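Local coordinates for alanine racemase (Acinetobacter baumannii, PDB 4QHR), which belongs to the alanine racemase family, whose chain pairs an N-terminal TIM-barrel domain with a mainly beta C-terminal domain, at residues K121-L126 with F152-M158; F160-D166 with A195-W200; F177-K181 with E202-D206. All coordinates share one frame; numbering follows the deposited sequence.

Interaction 1. Residues K121-L126 with F152-M158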
ATOM      1  N   LYS A 121       8.005  20.597  26.963  1.00  9.78           N
ATOM      2  CA  LYS A 121       7.439  21.764  26.327  1.00  9.58           C
ATOM      3  C   LYS A 121       6.125  21.401  25.724  1.00  9.86           C
ATOM      4  O   LYS A 121       5.820  20.213  25.491  1.00 10.45           O
ATOM      5  CB  LYS A 121       8.353  22.356  25.243  1.00  9.92           C
ATOM      6  CG  LYS A 121       9.796  22.610  25.701  1.00 10.25           C
ATOM      7  CD  LYS A 121      10.739  23.093  24.602  1.00 10.52           C
ATOM      8  CE  LYS A 121      10.939  22.121  23.475  1.00 10.76           C
ATOM      9  NZ  LYS A 121      11.713  20.881  23.830  1.00 11.24           N
ATOM     10  N   VAL A 122       5.321  22.418  25.461  1.00  9.23           N
ATOM     11  CA  VAL A 122       4.060  22.224  24.769  1.00  9.46           C
ATOM     12  C   VAL A 122       4.202  22.945  23.437  1.00  9.39           C
ATOM     13  O   VAL A 122       4.670  24.114  23.390  1.00  9.45           O
ATOM     14  CB  VAL A 122       2.853  22.700  25.591  1.00  9.38           C
ATOM     15  CG1 VAL A 122       3.060  24.071  26.124  1.00  9.31           C
ATOM     16  CG2 VAL A 122       1.564  22.655  24.763  1.00  9.51           C
ATOM     17  N   TRP A 123       3.859  22.247  22.369  1.00  9.15           N
ATOM     18  CA  TRP A 123       3.918  22.794  21.019  1.00  9.47           C
ATOM     19  C   TRP A 123       2.526  23.333  20.649  1.00  9.77           C
ATOM     20  O   TRP A 123       1.562  22.593  20.639  1.00  9.87           O
ATOM     21  CB  TRP A 123       4.430  21.750  20.017  1.00  9.70           C
ATOM     22  CG  TRP A 123       5.817  21.290  20.290  1.00 10.13           C
ATOM     23  CD1 TRP A 123       6.264  20.677  21.437  1.00 10.68           C
ATOM     24  CD2 TRP A 123       6.930  21.327  19.403  1.00 10.73           C
ATOM     25  NE1 TRP A 123       7.602  20.387  21.320  1.00 11.37           N
ATOM     26  CE2 TRP A 123       8.028  20.756  20.078  1.00 10.83           C
ATOM     27  CE3 TRP A 123       7.105  21.795  18.092  1.00 10.66           C
ATOM     28  CZ2 TRP A 123       9.291  20.654  19.497  1.00 11.07           C
ATOM     29  CZ3 TRP A 123       8.331  21.711  17.510  1.00 10.96           C
ATOM     30  CH2 TRP A 123       9.425  21.124  18.193  1.00 10.74           C
ATOM     31  N   VAL A 124       2.418  24.633  20.416  1.00 10.00           N
ATOM     32  CA  VAL A 124       1.106  25.265  20.205  1.00 10.11           C
ATOM     33  C   VAL A 124       0.988  25.538  18.728  1.00 10.43           C
ATOM     34  O   VAL A 124       1.726  26.367  18.166  1.00 10.15           O
ATOM     35  CB  VAL A 124       0.942  26.544  21.037  1.00  9.96           C
ATOM     36  CG1 VAL A 124      -0.441  27.114  20.829  1.00  9.93           C
ATOM     37  CG2 VAL A 124       1.200  26.267  22.521  1.00  9.52           C
ATOM     38  N   LYS A 125       0.041  24.852  18.098  1.00 10.90           N
ATOM     39  CA  LYS A 125      -0.092  24.818  16.640  1.00 12.02           C
ATOM     40  C   LYS A 125      -1.003  25.959  16.161  1.00 11.63           C
ATOM     41  O   LYS A 125      -2.101  26.108  16.625  1.00 10.03           O
ATOM     42  CB  LYS A 125      -0.643  23.441  16.221  1.00 14.16           C
ATOM     43  CG  LYS A 125      -1.034  23.192  14.742  1.00 16.80           C
ATOM     44  CD  LYS A 125       0.089  23.369  13.733  1.00 19.39           C
ATOM     45  CE  LYS A 125      -0.103  22.529  12.438  1.00 20.71           C
ATOM     46  NZ  LYS A 125      -0.995  23.187  11.453  1.00 22.37           N
ATOM     47  N   LEU A 126      -0.501  26.715  15.201  1.00 11.77           N
ATOM     48  CA  LEU A 126      -1.226  27.758  14.524  1.00 12.26           C
ATOM     49  C   LEU A 126      -1.867  27.238  13.252  1.00 13.18           C
ATOM     50  O   LEU A 126      -1.224  26.573  12.425  1.00 11.79           O
ATOM     51  CB  LEU A 126      -0.247  28.847  14.101  1.00 11.96           C
ATOM     52  CG  LEU A 126      -0.733  30.080  13.305  1.00 12.11           C
ATOM     53  CD1 LEU A 126      -1.673  30.936  14.142  1.00 12.08           C
ATOM     54  CD2 LEU A 126       0.446  30.891  12.810  1.00 11.83           C
ATOM     55  N   PHE A 152       4.240  26.842  31.711  1.00 10.60           N
ATOM     56  CA  PHE A 152       4.702  26.076  30.567  1.00 10.95           C
ATOM     57  C   PHE A 152       5.755  26.805  29.742  1.00 11.23           C
ATOM     58  O   PHE A 152       5.745  28.028  29.610  1.00 10.89           O
ATOM     59  CB  PHE A 152       3.566  25.706  29.611  1.00 10.83           C
ATOM     60  CG  PHE A 152       2.587  24.707  30.142  1.00 10.95           C
ATOM     61  CD1 PHE A 152       2.797  23.326  29.974  1.00 11.54           C
ATOM     62  CD2 PHE A 152       1.460  25.108  30.788  1.00 11.42           C
ATOM     63  CE1 PHE A 152       1.866  22.401  30.437  1.00 11.48           C
ATOM     64  CE2 PHE A 152       0.520  24.178  31.243  1.00 11.07           C
ATOM     65  CZ  PHE A 152       0.746  22.827  31.081  1.00 11.55           C
ATOM     66  N   THR A 153       6.629  26.017  29.131  1.00 11.46           N
ATOM     67  CA  THR A 153       7.512  26.502  28.087  1.00 11.27           C
ATOM     68  C   THR A 153       6.871  26.049  26.787  1.00 11.18           C
ATOM     69  O   THR A 153       6.601  24.833  26.583  1.00 10.98           O
ATOM     70  CB  THR A 153       8.939  25.947  28.215  1.00 11.55           C
ATOM     71  OG1 THR A 153       9.546  26.458  29.420  1.00 11.35           O
ATOM     72  CG2 THR A 153       9.816  26.309  27.010  1.00 11.39           C
ATOM     73  N   CYS A 154       6.622  27.021  25.928  1.00 10.91           N
ATOM     74  CA  CYS A 154       5.895  26.817  24.670  1.00 10.69           C
ATOM     75  C   CYS A 154       6.788  26.797  23.440  1.00 10.29           C
ATOM     76  O   CYS A 154       7.905  27.385  23.423  1.00 10.28           O
ATOM     77  CB  CYS A 154       4.902  27.968  24.448  1.00 11.27           C
ATOM     78  SG  CYS A 154       3.605  28.051  25.648  1.00 11.97           S
ATOM     79  N   VAL A 155       6.308  26.150  22.384  1.00  9.39           N
ATOM     80  CA  VAL A 155       6.919  26.281  21.061  1.00  9.40           C
ATOM     81  C   VAL A 155       5.816  26.670  20.105  1.00  9.42           C
ATOM     82  O   VAL A 155       4.871  25.923  19.975  1.00 10.43           O
ATOM     83  CB  VAL A 155       7.550  24.968  20.564  1.00  9.03           C
ATOM     84  CG1 VAL A 155       8.133  25.156  19.180  1.00  8.91           C
ATOM     85  CG2 VAL A 155       8.577  24.465  21.538  1.00  9.10           C
ATOM     86  N   LEU A 156       5.917  27.805  19.461  1.00  9.96           N
ATOM     87  CA  LEU A 156       4.986  28.205  18.415  1.00 10.61           C
ATOM     88  C   LEU A 156       5.278  27.366  17.197  1.00 11.17           C
ATOM     89  O   LEU A 156       6.402  27.426  16.643  1.00 11.01           O
ATOM     90  CB  LEU A 156       5.150  29.675  18.071  1.00 10.93           C
ATOM     91  CG  LEU A 156       4.276  30.239  16.944  1.00 11.51           C
ATOM     92  CD1 LEU A 156       2.799  30.075  17.284  1.00 11.55           C
ATOM     93  CD2 LEU A 156       4.614  31.718  16.762  1.00 11.51           C
ATOM     94  N   ALA A 157       4.274  26.620  16.750  1.00 11.26           N
ATOM     95  CA  ALA A 157       4.432  25.694  15.626  1.00 12.53           C
ATOM     96  C   ALA A 157       3.448  26.007  14.499  1.00 13.84           C
ATOM     97  O   ALA A 157       2.264  26.189  14.721  1.00 14.60           O
ATOM     98  CB  ALA A 157       4.251  24.251  16.074  1.00 12.45           C
ATOM     99  N   MET A 158       3.974  26.071  13.301  1.00 16.67           N
ATOM    100  CA  MET A 158       3.148  26.090  12.103  1.00 18.89           C
ATOM    101  C   MET A 158       3.673  25.107  11.045  1.00 19.52           C
ATOM    102  O   MET A 158       4.843  24.713  11.066  1.00 16.13           O
ATOM    103  CB  MET A 158       3.168  27.468  11.539  1.00 21.55           C
ATOM    104  CG  MET A 158       2.061  27.745  10.541  1.00 23.53           C
ATOM    105  SD  MET A 158       2.425  29.303   9.753  1.00 26.79           S
ATOM    106  CE  MET A 158       4.014  29.029   8.921  1.00 25.28           C
TER
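Trp123 lies alongside Val155, the two side chains running the same way from neighbouring parallel strands, and CG1 of Val155 sits over a face of the indole in a CH-pi contact, 4.0 Å from the centroid of its six-membered ring and 3.7 Å from CE3. Ala157 CB meets the same ring at its edge. With CG of Trp123 turned beside its own backbone N (chi1 -62°), the indole lies with one face against Val155. CG2 of Val155, the other branch, touches CE of Lys121, 3.9 Å away, where the lysine chain bends toward Glu96. The Glu96 carboxylate pairs with Lys121 NZ and accepts a hydrogen bond from the indole NE1, so the polar ends on this face have a common partner.

On the other face CG1 of Val122 meets Phe152 CB at 3.9 Å and Cys154 SG at 4.0 Å. Farther along, the side chains of Leu126 and Met158 lie side by side, pointing the same way, with CD2 4.0 Å from SD. Five backbone hydrogen bonds join the segments, alternating in direction as parallel pairing requires, for example Ala157 N to Val124 O (2.9 Å).

The axes of the short strand segments 122-125 and 154-157 come within 4.6 Å, their directions 29° apart, and belong to a beta-alpha-beta unit of the TIM barrel. Its helix 139-149 packs on Val124 and Phe152, helix 168-184 covers Leu156 and Met158, and strands 95-99 and 188-190 continue the sheet on either side.

Interaction 2. Residues F160-D166 with A195-W200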
ATOM      1  N   PHE A 160       3.537  24.768   6.735  1.00 18.93           N
ATOM      2  CA  PHE A 160       3.231  25.417   5.457  1.00 18.11           C
ATOM      3  C   PHE A 160       2.356  24.544   4.619  1.00 17.12           C
ATOM      4  O   PHE A 160       2.566  23.328   4.564  1.00 17.26           O
ATOM      5  CB  PHE A 160       4.510  25.715   4.710  1.00 19.01           C
ATOM      6  CG  PHE A 160       5.150  26.981   5.163  1.00 19.71           C
ATOM      7  CD1 PHE A 160       4.545  28.188   4.879  1.00 21.42           C
ATOM      8  CD2 PHE A 160       6.309  26.971   5.926  1.00 20.76           C
ATOM      9  CE1 PHE A 160       5.094  29.382   5.320  1.00 22.05           C
ATOM     10  CE2 PHE A 160       6.866  28.167   6.367  1.00 21.15           C
ATOM     11  CZ  PHE A 160       6.257  29.369   6.054  1.00 21.72           C
ATOM     12  N   ALA A 161       1.375  25.140   3.971  1.00 16.11           N
ATOM     13  CA  ALA A 161       0.508  24.371   3.083  1.00 16.06           C
ATOM     14  C   ALA A 161       1.118  24.066   1.698  1.00 16.02           C
ATOM     15  O   ALA A 161       0.859  23.022   1.116  1.00 17.00           O
ATOM     16  CB  ALA A 161      -0.814  25.127   2.924  1.00 15.87           C
ATOM     17  N   ASN A 162       1.910  24.985   1.158  1.00 15.41           N
ATOM     18  CA  ASN A 162       2.372  24.957  -0.234  1.00 15.20           C
ATOM     19  C   ASN A 162       3.826  25.360  -0.333  1.00 14.99           C
ATOM     20  O   ASN A 162       4.228  26.022  -1.309  1.00 14.31           O
ATOM     21  CB  ASN A 162       1.548  25.938  -1.084  1.00 16.10           C
ATOM     22  CG  ASN A 162       0.066  25.645  -1.052  1.00 16.38           C
ATOM     23  OD1 ASN A 162      -0.733  26.439  -0.545  1.00 18.57           O
ATOM     24  ND2 ASN A 162      -0.299  24.512  -1.552  1.00 16.32           N
ATOM     25  N   ALA A 163       4.648  24.952   0.648  1.00 15.00           N
ATOM     26  CA  ALA A 163       6.083  25.280   0.592  1.00 15.52           C
ATOM     27  C   ALA A 163       6.782  24.641  -0.603  1.00 16.67           C
ATOM     28  O   ALA A 163       7.808  25.166  -1.085  1.00 17.83           O
ATOM     29  CB  ALA A 163       6.779  24.889   1.885  1.00 16.78           C
ATOM     30  N   ASP A 164       6.256  23.513  -1.068  1.00 16.82           N
ATOM     31  CA  ASP A 164       6.789  22.850  -2.228  1.00 18.25           C
ATOM     32  C   ASP A 164       6.697  23.618  -3.557  1.00 19.35           C
ATOM     33  O   ASP A 164       7.334  23.184  -4.510  1.00 21.29           O
ATOM     34  CB  ASP A 164       6.125  21.504  -2.425  1.00 19.19           C
ATOM     35  CG  ASP A 164       4.635  21.623  -2.701  1.00 19.82           C
ATOM     36  OD1 ASP A 164       3.893  22.298  -1.969  1.00 19.52           O
ATOM     37  OD2 ASP A 164       4.199  21.039  -3.688  1.00 22.41           O
ATOM     38  N   VAL A 165       5.953  24.726  -3.649  1.00 18.11           N
ATOM     39  CA  VAL A 165       5.860  25.477  -4.911  1.00 18.37           C
ATOM     40  C   VAL A 165       5.870  26.958  -4.612  1.00 19.86           C
ATOM     41  O   VAL A 165       5.902  27.348  -3.456  1.00 20.21           O
ATOM     42  CB  VAL A 165       4.550  25.148  -5.700  1.00 17.88           C
ATOM     43  CG1 VAL A 165       4.595  23.763  -6.303  1.00 18.02           C
ATOM     44  CG2 VAL A 165       3.335  25.295  -4.814  1.00 18.13           C
ATOM     45  N   ASP A 166       5.848  27.805  -5.644  1.00 21.78           N
ATOM     46  CA  ASP A 166       5.619  29.234  -5.431  1.00 23.89           C
ATOM     47  C   ASP A 166       4.146  29.429  -5.360  1.00 23.48           C
ATOM     48  O   ASP A 166       3.442  29.056  -6.272  1.00 23.81           O
ATOM     49  CB  ASP A 166       6.146  30.101  -6.566  1.00 27.12           C
ATOM     50  CG  ASP A 166       7.664  30.131  -6.630  1.00 30.17           C
ATOM     51  OD1 ASP A 166       8.330  29.930  -5.594  1.00 30.75           O
ATOM     52  OD2 ASP A 166       8.187  30.377  -7.746  1.00 33.25           O
ATOM     53  N   ALA A 195      10.756  21.260   2.522  1.00  7.87           N
ATOM     54  CA  ALA A 195      10.741  22.296   1.469  1.00  8.29           C
ATOM     55  C   ALA A 195      11.241  23.654   2.001  1.00  8.59           C
ATOM     56  O   ALA A 195      12.072  24.363   1.348  1.00  9.11           O
ATOM     57  CB  ALA A 195       9.339  22.403   0.884  1.00  8.38           C
ATOM     58  N   ALA A 196      10.718  24.028   3.166  1.00  8.77           N
ATOM     59  CA  ALA A 196      11.111  25.273   3.825  1.00  9.12           C
ATOM     60  C   ALA A 196      12.574  25.267   4.283  1.00  9.49           C
ATOM     61  O   ALA A 196      13.226  26.323   4.262  1.00  9.44           O
ATOM     62  CB  ALA A 196      10.216  25.570   4.996  1.00  9.71           C
ATOM     63  N   ILE A 197      13.107  24.095   4.708  1.00  9.41           N
ATOM     64  CA  ILE A 197      14.551  23.995   4.999  1.00  9.15           C
ATOM     65  C   ILE A 197      15.381  24.421   3.765  1.00  9.83           C
ATOM     66  O   ILE A 197      16.402  25.136   3.899  1.00  9.84           O
ATOM     67  CB  ILE A 197      14.927  22.586   5.559  1.00  8.69           C
ATOM     68  CG1 ILE A 197      14.306  22.400   6.950  1.00  8.68           C
ATOM     69  CG2 ILE A 197      16.445  22.410   5.642  1.00  8.70           C
ATOM     70  CD1 ILE A 197      14.281  20.991   7.469  1.00  8.45           C
ATOM     71  N   PHE A 198      14.968  24.007   2.563  1.00 10.16           N
ATOM     72  CA  PHE A 198      15.694  24.381   1.356  1.00 10.59           C
ATOM     73  C   PHE A 198      15.450  25.849   0.981  1.00 11.63           C
ATOM     74  O   PHE A 198      16.390  26.557   0.584  1.00 11.40           O
ATOM     75  CB  PHE A 198      15.321  23.472   0.165  1.00 10.16           C
ATOM     76  CG  PHE A 198      16.010  22.156   0.172  1.00 10.25           C
ATOM     77  CD1 PHE A 198      17.302  22.051  -0.259  1.00 10.55           C
ATOM     78  CD2 PHE A 198      15.372  21.024   0.589  1.00 10.45           C
ATOM     79  CE1 PHE A 198      17.968  20.826  -0.258  1.00 10.74           C
ATOM     80  CE2 PHE A 198      15.996  19.810   0.572  1.00 10.50           C
ATOM     81  CZ  PHE A 198      17.310  19.711   0.165  1.00 10.80           C
ATOM     82  N   LYS A 199      14.222  26.305   1.153  1.00 12.16           N
ATOM     83  CA  LYS A 199      13.868  27.636   0.671  1.00 13.61           C
ATOM     84  C   LYS A 199      14.022  28.807   1.616  1.00 14.21           C
ATOM     85  O   LYS A 199      14.359  29.863   1.163  1.00 14.74           O
ATOM     86  CB  LYS A 199      12.489  27.630   0.163  1.00 14.05           C
ATOM     87  CG  LYS A 199      12.422  26.860  -1.148  1.00 14.87           C
ATOM     88  CD  LYS A 199      10.992  26.530  -1.528  1.00 16.59           C
ATOM     89  CE  LYS A 199      10.205  27.767  -1.886  1.00 17.44           C
ATOM     90  NZ  LYS A 199       8.942  27.409  -2.583  1.00 18.46           N
ATOM     91  N   TRP A 200      13.783  28.624   2.906  1.00 14.12           N
ATOM     92  CA  TRP A 200      13.650  29.744   3.825  1.00 14.70           C
ATOM     93  C   TRP A 200      14.439  29.540   5.108  1.00 14.39           C
ATOM     94  O   TRP A 200      13.824  29.427   6.173  1.00 14.53           O
ATOM     95  CB  TRP A 200      12.175  29.992   4.173  1.00 15.20           C
ATOM     96  CG  TRP A 200      11.323  30.182   3.016  1.00 16.92           C
ATOM     97  CD1 TRP A 200      11.595  30.956   1.919  1.00 18.09           C
ATOM     98  CD2 TRP A 200      10.036  29.571   2.759  1.00 18.01           C
ATOM     99  NE1 TRP A 200      10.566  30.865   1.024  1.00 18.15           N
ATOM    100  CE2 TRP A 200       9.598  30.034   1.515  1.00 17.79           C
ATOM    101  CE3 TRP A 200       9.223  28.678   3.464  1.00 18.42           C
ATOM    102  CZ2 TRP A 200       8.383  29.646   0.957  1.00 18.30           C
ATOM    103  CZ3 TRP A 200       8.027  28.293   2.919  1.00 18.35           C
ATOM    104  CH2 TRP A 200       7.609  28.783   1.670  1.00 18.35           C
TER
HETATM  105  O   HOH W   1       9.176  26.019  -5.295  1.00 26.45           O
HETATM  106  O   HOH W   2       8.222  30.055  -2.952  1.00 21.93           O
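Lys199 NZ is gripped from several directions where the helix 194-199 faces the loop after strand 154-157. It donates to Ala163 O at 2.9 Å, approaching 31° out of the carbonyl plane. A water bonded to NZ at 2.8 Å donates in turn to Asp166 OD1, which itself stands 4.0 Å from NZ in a long salt bridge. A second water accepts from the ammonium group and makes a weak bond to Asp164 O. The lysine chain, otherwise extended, bends at chi3 (68°), and its CD and CE pass alongside Ala163 O, the atom to which NZ donates.

Beneath this polar cluster the contact is apolar. Trp200, just past the helix, directs the edge of its six-membered ring at the face of Phe160, with CZ3 above the centre of the phenyl ring and the planes at 55°. Ala163 CB fits between helix and indole, 3.7 Å from Ala195 CB and 3.8 Å from Trp200 CZ3.

The type I turn from Asn162 to Val165 brings Ala163 O to the lysine. One cation thus ties together backbone carbonyl, water and carboxylate; the long separation from Asp166, bridged by a water, suggests a solvent-mediated attraction, whereas the bond to Ala163 O is direct.

Interaction 3. Residues F177-K181 with E202-D206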
ATOM      1  N   PHE A 177       2.690  33.913  10.834  1.00 27.47           N
ATOM      2  CA  PHE A 177       3.627  33.317  11.774  1.00 26.19           C
ATOM      3  C   PHE A 177       4.545  34.354  12.463  1.00 28.17           C
ATOM      4  O   PHE A 177       4.740  34.281  13.678  1.00 26.40           O
ATOM      5  CB  PHE A 177       4.503  32.279  11.073  1.00 25.07           C
ATOM      6  CG  PHE A 177       5.328  31.472  12.027  1.00 24.44           C
ATOM      7  CD1 PHE A 177       4.741  30.472  12.761  1.00 23.44           C
ATOM      8  CD2 PHE A 177       6.686  31.734  12.201  1.00 23.90           C
ATOM      9  CE1 PHE A 177       5.487  29.727  13.642  1.00 24.39           C
ATOM     10  CE2 PHE A 177       7.441  30.993  13.099  1.00 22.95           C
ATOM     11  CZ  PHE A 177       6.848  29.997  13.816  1.00 22.86           C
ATOM     12  N   LEU A 178       5.105  35.297  11.699  1.00 28.97           N
ATOM     13  CA  LEU A 178       5.984  36.350  12.276  1.00 30.10           C
ATOM     14  C   LEU A 178       5.209  37.302  13.196  1.00 30.94           C
ATOM     15  O   LEU A 178       5.722  37.726  14.225  1.00 31.12           O
ATOM     16  CB  LEU A 178       6.704  37.148  11.196  1.00 28.87           C
ATOM     17  CG  LEU A 178       7.661  36.395  10.271  1.00 30.18           C
ATOM     18  CD1 LEU A 178       8.262  37.282   9.178  1.00 29.39           C
ATOM     19  CD2 LEU A 178       8.760  35.759  11.106  1.00 31.50           C
ATOM     20  N   HIS A 179       3.972  37.610  12.835  1.00 29.68           N
ATOM     21  CA  HIS A 179       3.094  38.435  13.683  1.00 30.14           C
ATOM     22  C   HIS A 179       2.884  37.762  15.015  1.00 28.67           C
ATOM     23  O   HIS A 179       2.965  38.401  16.069  1.00 28.06           O
ATOM     24  CB  HIS A 179       1.729  38.747  12.995  1.00 29.44           C
ATOM     25  CG  HIS A 179       0.658  39.202  13.941  1.00 30.05           C
ATOM     26  ND1 HIS A 179       0.763  40.349  14.695  1.00 30.33           N
ATOM     27  CD2 HIS A 179      -0.542  38.656  14.259  1.00 31.44           C
ATOM     28  CE1 HIS A 179      -0.321  40.493  15.441  1.00 30.96           C
ATOM     29  NE2 HIS A 179      -1.129  39.475  15.199  1.00 31.09           N
ATOM     30  N   ILE A 180       2.640  36.455  14.990  1.00 26.84           N
ATOM     31  CA  ILE A 180       2.351  35.779  16.228  1.00 24.73           C
ATOM     32  C   ILE A 180       3.627  35.636  17.027  1.00 22.51           C
ATOM     33  O   ILE A 180       3.606  35.835  18.220  1.00 23.49           O
ATOM     34  CB  ILE A 180       1.645  34.428  16.015  1.00 24.69           C
ATOM     35  CG1 ILE A 180       0.288  34.627  15.318  1.00 25.24           C
ATOM     36  CG2 ILE A 180       1.411  33.762  17.364  1.00 25.03           C
ATOM     37  CD1 ILE A 180      -0.775  35.316  16.163  1.00 25.27           C
ATOM     38  N   LYS A 181       4.718  35.289  16.367  1.00 21.73           N
ATOM     39  CA  LYS A 181       6.025  35.176  17.008  1.00 22.18           C
ATOM     40  C   LYS A 181       6.341  36.508  17.753  1.00 22.91           C
ATOM     41  O   LYS A 181       6.525  36.517  18.982  1.00 21.73           O
ATOM     42  CB  LYS A 181       7.069  34.833  15.954  1.00 20.80           C
ATOM     43  CG  LYS A 181       8.549  34.757  16.359  1.00 22.15           C
ATOM     44  CD  LYS A 181       8.833  33.701  17.348  1.00 21.96           C
ATOM     45  CE  LYS A 181      10.254  33.185  17.297  1.00 21.11           C
ATOM     46  NZ  LYS A 181      11.211  33.967  18.098  1.00 21.05           N
ATOM     47  N   GLU A 202      15.787  31.642   6.828  1.00 15.27           N
ATOM     48  CA  GLU A 202      15.426  32.729   7.764  1.00 15.72           C
ATOM     49  C   GLU A 202      14.273  32.363   8.703  1.00 14.53           C
ATOM     50  O   GLU A 202      14.067  33.017   9.739  1.00 14.04           O
ATOM     51  CB  GLU A 202      15.107  34.042   7.018  1.00 16.90           C
ATOM     52  CG  GLU A 202      13.834  34.039   6.178  1.00 18.13           C
ATOM     53  CD  GLU A 202      13.996  33.495   4.742  1.00 18.06           C
ATOM     54  OE1 GLU A 202      15.041  32.904   4.362  1.00 17.99           O
ATOM     55  OE2 GLU A 202      13.022  33.660   3.998  1.00 20.37           O
ATOM     56  N   LEU A 203      13.508  31.347   8.335  1.00 12.97           N
ATOM     57  CA  LEU A 203      12.432  30.797   9.201  1.00 12.54           C
ATOM     58  C   LEU A 203      12.799  29.543  10.003  1.00 11.37           C
ATOM     59  O   LEU A 203      11.908  28.930  10.602  1.00 11.20           O
ATOM     60  CB  LEU A 203      11.178  30.523   8.364  1.00 13.01           C
ATOM     61  CG  LEU A 203      10.600  31.746   7.633  1.00 13.38           C
ATOM     62  CD1 LEU A 203       9.354  31.369   6.887  1.00 13.67           C
ATOM     63  CD2 LEU A 203      10.231  32.884   8.552  1.00 14.37           C
ATOM     64  N   ASN A 204      14.077  29.215  10.099  1.00 10.75           N
ATOM     65  CA  ASN A 204      14.500  28.050  10.859  1.00 11.05           C
ATOM     66  C   ASN A 204      14.156  28.175  12.331  1.00 11.43           C
ATOM     67  O   ASN A 204      13.677  27.227  12.940  1.00 10.63           O
ATOM     68  CB  ASN A 204      16.023  27.816  10.759  1.00 10.78           C
ATOM     69  CG  ASN A 204      16.488  27.277   9.419  1.00 10.26           C
ATOM     70  OD1 ASN A 204      15.719  26.854   8.532  1.00 11.38           O
ATOM     71  ND2 ASN A 204      17.724  27.299   9.264  1.00  9.73           N
ATOM     72  N   PHE A 205      14.403  29.362  12.902  1.00 11.28           N
ATOM     73  CA  PHE A 205      14.256  29.534  14.373  1.00 11.46           C
ATOM     74  C   PHE A 205      14.862  28.378  15.176  1.00 10.68           C
ATOM     75  O   PHE A 205      15.991  27.930  14.875  1.00 10.08           O
ATOM     76  CB  PHE A 205      12.804  29.836  14.707  1.00 12.35           C
ATOM     77  CG  PHE A 205      12.295  31.072  14.032  1.00 13.36           C
ATOM     78  CD1 PHE A 205      12.834  32.319  14.381  1.00 14.35           C
ATOM     79  CD2 PHE A 205      11.328  31.016  13.033  1.00 14.32           C
ATOM     80  CE1 PHE A 205      12.409  33.491  13.762  1.00 14.81           C
ATOM     81  CE2 PHE A 205      10.879  32.193  12.432  1.00 14.78           C
ATOM     82  CZ  PHE A 205      11.439  33.424  12.785  1.00 15.12           C
ATOM     83  N   ASP A 206      14.136  27.850  16.166  1.00  9.98           N
ATOM     84  CA  ASP A 206      14.743  26.927  17.139  1.00  9.63           C
ATOM     85  C   ASP A 206      14.699  25.442  16.737  1.00  9.52           C
ATOM     86  O   ASP A 206      15.594  24.676  17.090  1.00 10.08           O
ATOM     87  CB  ASP A 206      14.051  27.140  18.466  1.00  9.36           C
ATOM     88  CG  ASP A 206      14.081  28.609  18.877  1.00  9.39           C
ATOM     89  OD1 ASP A 206      15.156  29.052  19.347  1.00  9.71           O
ATOM     90  OD2 ASP A 206      13.108  29.323  18.651  1.00  8.96           O
TER
HETATM   91  O   HOH W   3      13.238  32.096  18.656  1.00 23.19           O
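Aromatic and aliphatic packing makes up most of the contact, and Phe205 is its hub. CE2 of Phe177 meets CE2 of Phe205 at 3.7 Å, the Phe205 atom lying in the plane of the Phe177 ring at its edge. The planes are inclined by 43° and the centroids are 6.0 Å apart, so the rings meet obliquely. Phe177 reaches across because its CG is anti to the backbone N (chi1 -171°). Leu178 brings a single methyl, CD2, to two partners: it meets the edge of the Phe205 ring 3.9 Å from CZ, and it touches Leu203 CD2 at 4.1 Å, crossing both side chains at about a right angle.

Lys181 adds a contact over a ring face. Its chain bends at chi2 and chi4, and CE lies above the rim of the Phe205 ring, 4.0 Å from CD1. The opposite face has Glu202 O above its rim.

The polar link is indirect. A water accepts from Lys181 NZ at 2.8 Å and donates to Asp206 OD2 at 2.8 Å, bridging opposite charges that do not meet directly. Lys181 NZ also forms a salt bridge with Asp185, while Asp206 OD2 accepts from the backbone N of Ala189.

Helix 168-184 thereby meets the loop leading from helix 194-199 into strand 207-208, with Ala189 of the intervening strand 188-190 touching Phe177, Lys181 and Phe205.

How the interactions relate
The three contacts lie within the N-terminal TIM-barrel domain. Interactions 1 and 3, with centres about 12 Å apart, share a core: Leu156 CG lies 3.6 Å from Phe177 CE1 and Met158 CB 3.6 Å from Phe177 CD1, so the strand of interaction 1 is backed by the helix of interaction 3. Interaction 2 is centred about 21 Å from interaction 1. Its segments alternate along the chain with those of interaction 3, and the two, centres about 14 Å apart, meet where Phe160 CZ packs 3.8 Å from Leu203 CD1. No segment includes the modified Lys34 (LLP), but the loop of interaction 3 leads into strand 207-208, the parallel neighbour of strand 28-32, which Lys34 follows.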